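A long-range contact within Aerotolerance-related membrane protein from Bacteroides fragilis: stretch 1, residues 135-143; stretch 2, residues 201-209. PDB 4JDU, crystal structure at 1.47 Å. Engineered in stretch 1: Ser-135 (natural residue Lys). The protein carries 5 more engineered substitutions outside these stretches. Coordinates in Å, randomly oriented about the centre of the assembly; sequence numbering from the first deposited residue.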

# COMPACT_ATOMS: atom_id res chain seq x y z
N SER A 135 1.16 -19.90 1.02
CA SER A 135 0.09 -20.36 0.15
C SER A 135 0.36 -20.06 -1.33
O SER A 135 -0.46 -20.40 -2.19
CB SER A 135 -1.27 -19.80 0.59
OG SER A 135 -1.37 -18.41 0.35
N GLY A 136 1.49 -19.42 -1.61
CA GLY A 136 1.89 -19.11 -2.97
C GLY A 136 1.61 -17.67 -3.40
O GLY A 136 1.89 -17.31 -4.55
N ILE A 137 1.06 -16.86 -2.50
CA ILE A 137 0.72 -15.47 -2.83
C ILE A 137 1.84 -14.54 -2.39
O ILE A 137 2.07 -14.35 -1.19
CB ILE A 137 -0.59 -15.02 -2.14
CG1 ILE A 137 -1.77 -15.91 -2.55
CG2 ILE A 137 -0.88 -13.54 -2.45
CD1 ILE A 137 -3.02 -15.64 -1.74
N GLN A 138 2.54 -13.96 -3.36
CA GLN A 138 3.66 -13.07 -3.08
C GLN A 138 3.20 -11.76 -2.44
O GLN A 138 2.18 -11.19 -2.84
CB GLN A 138 4.39 -12.76 -4.38
CG GLN A 138 5.50 -11.73 -4.26
CD GLN A 138 6.13 -11.43 -5.60
OE1 GLN A 138 5.48 -10.85 -6.48
NE2 GLN A 138 7.39 -11.83 -5.77
N VAL A 139 3.96 -11.28 -1.46
CA VAL A 139 3.68 -9.97 -0.87
C VAL A 139 4.86 -9.04 -1.07
O VAL A 139 5.97 -9.30 -0.58
CB VAL A 139 3.36 -10.05 0.63
CG1 VAL A 139 2.94 -8.68 1.15
CG2 VAL A 139 2.29 -11.09 0.91
N ASN A 140 4.59 -7.97 -1.81
CA ASN A 140 5.56 -6.92 -2.10
C ASN A 140 5.21 -5.68 -1.30
O ASN A 140 4.04 -5.45 -0.98
CB ASN A 140 5.52 -6.58 -3.60
CG ASN A 140 5.76 -7.80 -4.47
OD1 ASN A 140 6.88 -8.31 -4.54
ND2 ASN A 140 4.71 -8.27 -5.15
N VAL A 141 6.21 -4.87 -1.00
CA VAL A 141 5.96 -3.64 -0.26
C VAL A 141 6.64 -2.44 -0.93
O VAL A 141 7.85 -2.47 -1.23
CB VAL A 141 6.44 -3.75 1.20
CG1 VAL A 141 6.13 -2.47 1.96
CG2 VAL A 141 5.79 -4.95 1.90
N LEU A 142 5.85 -1.40 -1.19
CA LEU A 142 6.38 -0.14 -1.68
C LEU A 142 6.29 0.86 -0.53
O LEU A 142 5.20 1.19 -0.05
CB LEU A 142 5.60 0.36 -2.90
CG LEU A 142 5.41 -0.66 -4.02
CD1 LEU A 142 4.70 -0.06 -5.21
CD2 LEU A 142 6.74 -1.28 -4.42
N GLY A 143 7.46 1.28 -0.05
CA GLY A 143 7.53 2.18 1.09
C GLY A 143 7.54 3.62 0.61
O GLY A 143 8.39 4.00 -0.21
N ALA A 201 9.91 -1.56 -11.54
CA ALA A 201 10.50 -2.60 -10.72
C ALA A 201 9.43 -3.53 -10.16
O ALA A 201 9.64 -4.75 -10.09
CB ALA A 201 11.31 -1.97 -9.60
N ILE A 202 8.29 -2.98 -9.76
CA ILE A 202 7.23 -3.81 -9.22
C ILE A 202 6.56 -4.64 -10.33
O ILE A 202 6.25 -5.81 -10.13
CB ILE A 202 6.20 -3.00 -8.37
CG1 ILE A 202 5.28 -3.96 -7.61
CG2 ILE A 202 5.41 -2.02 -9.20
CD1 ILE A 202 6.04 -4.87 -6.69
N ASN A 203 6.37 -4.04 -11.51
CA ASN A 203 5.86 -4.78 -12.67
C ASN A 203 6.82 -5.89 -13.07
O ASN A 203 6.40 -6.97 -13.49
CB ASN A 203 5.64 -3.84 -13.86
CG ASN A 203 4.33 -3.07 -13.77
OD1 ASN A 203 4.32 -1.84 -13.75
ND2 ASN A 203 3.22 -3.80 -13.72
N GLN A 204 8.11 -5.62 -12.93
CA GLN A 204 9.16 -6.59 -13.24
C GLN A 204 9.11 -7.78 -12.29
O GLN A 204 9.27 -8.93 -12.72
CB GLN A 204 10.53 -5.92 -13.19
CG GLN A 204 11.72 -6.88 -13.21
CD GLN A 204 13.04 -6.16 -13.36
OE1 GLN A 204 13.17 -5.23 -14.15
NE2 GLN A 204 14.04 -6.57 -12.58
N GLU A 205 8.88 -7.51 -11.01
CA GLU A 205 8.77 -8.58 -10.02
C GLU A 205 7.48 -9.38 -10.22
O GLU A 205 7.46 -10.60 -10.08
CB GLU A 205 8.81 -8.00 -8.61
CG GLU A 205 8.76 -9.05 -7.51
CD GLU A 205 9.91 -10.03 -7.58
OE1 GLU A 205 11.03 -9.62 -7.94
OE2 GLU A 205 9.69 -11.22 -7.27
N ILE A 206 6.40 -8.66 -10.52
CA ILE A 206 5.10 -9.27 -10.75
C ILE A 206 5.12 -10.19 -11.97
O ILE A 206 4.54 -11.28 -11.96
CB ILE A 206 4.00 -8.19 -10.90
CG1 ILE A 206 3.65 -7.59 -9.53
CG2 ILE A 206 2.74 -8.76 -11.56
CD1 ILE A 206 2.68 -6.43 -9.61
N ASN A 207 5.81 -9.75 -13.02
CA ASN A 207 5.87 -10.51 -14.28
C ASN A 207 6.76 -11.74 -14.23
O ASN A 207 7.27 -12.20 -15.27
CB ASN A 207 6.27 -9.59 -15.44
CG ASN A 207 5.19 -8.59 -15.80
OD1 ASN A 207 4.28 -8.33 -15.00
ND2 ASN A 207 5.28 -8.02 -16.99
N LYS A 208 6.96 -12.28 -13.03
CA LYS A 208 7.61 -13.57 -12.85
C LYS A 208 6.62 -14.54 -12.23
O LYS A 208 6.93 -15.71 -11.98
CB LYS A 208 8.86 -13.41 -11.97
CG LYS A 208 9.89 -12.45 -12.54
CD LYS A 208 11.15 -12.43 -11.69
N MSE A 209 5.41 -14.04 -12.00
CA MSE A 209 4.32 -14.82 -11.43
C MSE A 209 3.53 -15.51 -12.54
O MSE A 209 3.77 -15.27 -13.73
CB MSE A 209 3.40 -13.90 -10.63
CG MSE A 209 2.84 -14.49 -9.35
SE MSE A 209 3.82 -13.93 -7.76
CE MSE A 209 4.53 -15.66 -7.21

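A strand, residues 138-143, packs against the last turns of a helix that ends near Ile-206. Their directions are nearly antiparallel, at 175°, and their axes come within 10.5 Å. At that spacing side chains fill the gap. The contact is small, burying 349 Å² over both sides.

The strand's alternation sets the pattern. Gln-138, Asn-140 and Leu-142 point toward the helix. Val-141 points away from it. On the helix, Ile-202 and Glu-205 point toward the strand. They lie three residues apart, close to one turn, so both fall on the same face.

One hydrogen bond crosses between the stretches. Gln-138 NE2 donates to Glu-205 OE2 at 2.8 Å, with an N-H...acceptor angle of 137°. Gln-138 reaches it with chi1 and chi2 both t, an extended chain. Glu-205 has chi1 t and chi2 p. A carboxylate suits this place because it accepts from the amide. The other end of the Gln-138 amide is also used: Asn-140 ND2 donates to Gln-138 OE1 at 3.0 Å and 161°. This bond lies within the strand and links two side chains on the same face. The two amides and the carboxylate thus form a short chain, and the buried Gln-138 has both ends of its amide engaged. Asn-140 OD1 is also hydrogen-bonded elsewhere in the structure. Asn-140 OD1 lies 3.6 Å from Glu-205 CG, a packing contact with the aliphatic part of that side chain.

The apolar contacts centre on Ile-202. Ile-202 CD1 lies 3.6 Å from Asn-140 CB and 4.3 Å from Leu-142 CD2. With chi1 t and chi2 p, Ile-202 places this methyl by both strand residues. Leu-142 and Ile-202 are buried, and their branched hydrocarbon side chains pack on each other without needing a hydrogen-bond partner. Asn-140 packs on Ile-202, closest through CB, and its amide also bonds to Gln-138.

Past the helix end, Met-209, a selenomethionine, packs beside Gln-138 and Gly-136. Met-209 SE lies 3.6 Å from Gln-138 CB, and Met-209 CE lies 4.1 Å from Gly-136 O. Met-209 is exposed and poorly ordered, so this packing is less precisely placed than the rest; its chi angles also fall between wells.

Gly-136 closes a preceding helix in a Schellman motif. Its positive phi of 100° suits glycine, since a CB would be jammed against the carbonyl O of Ser-135, an engineered residue.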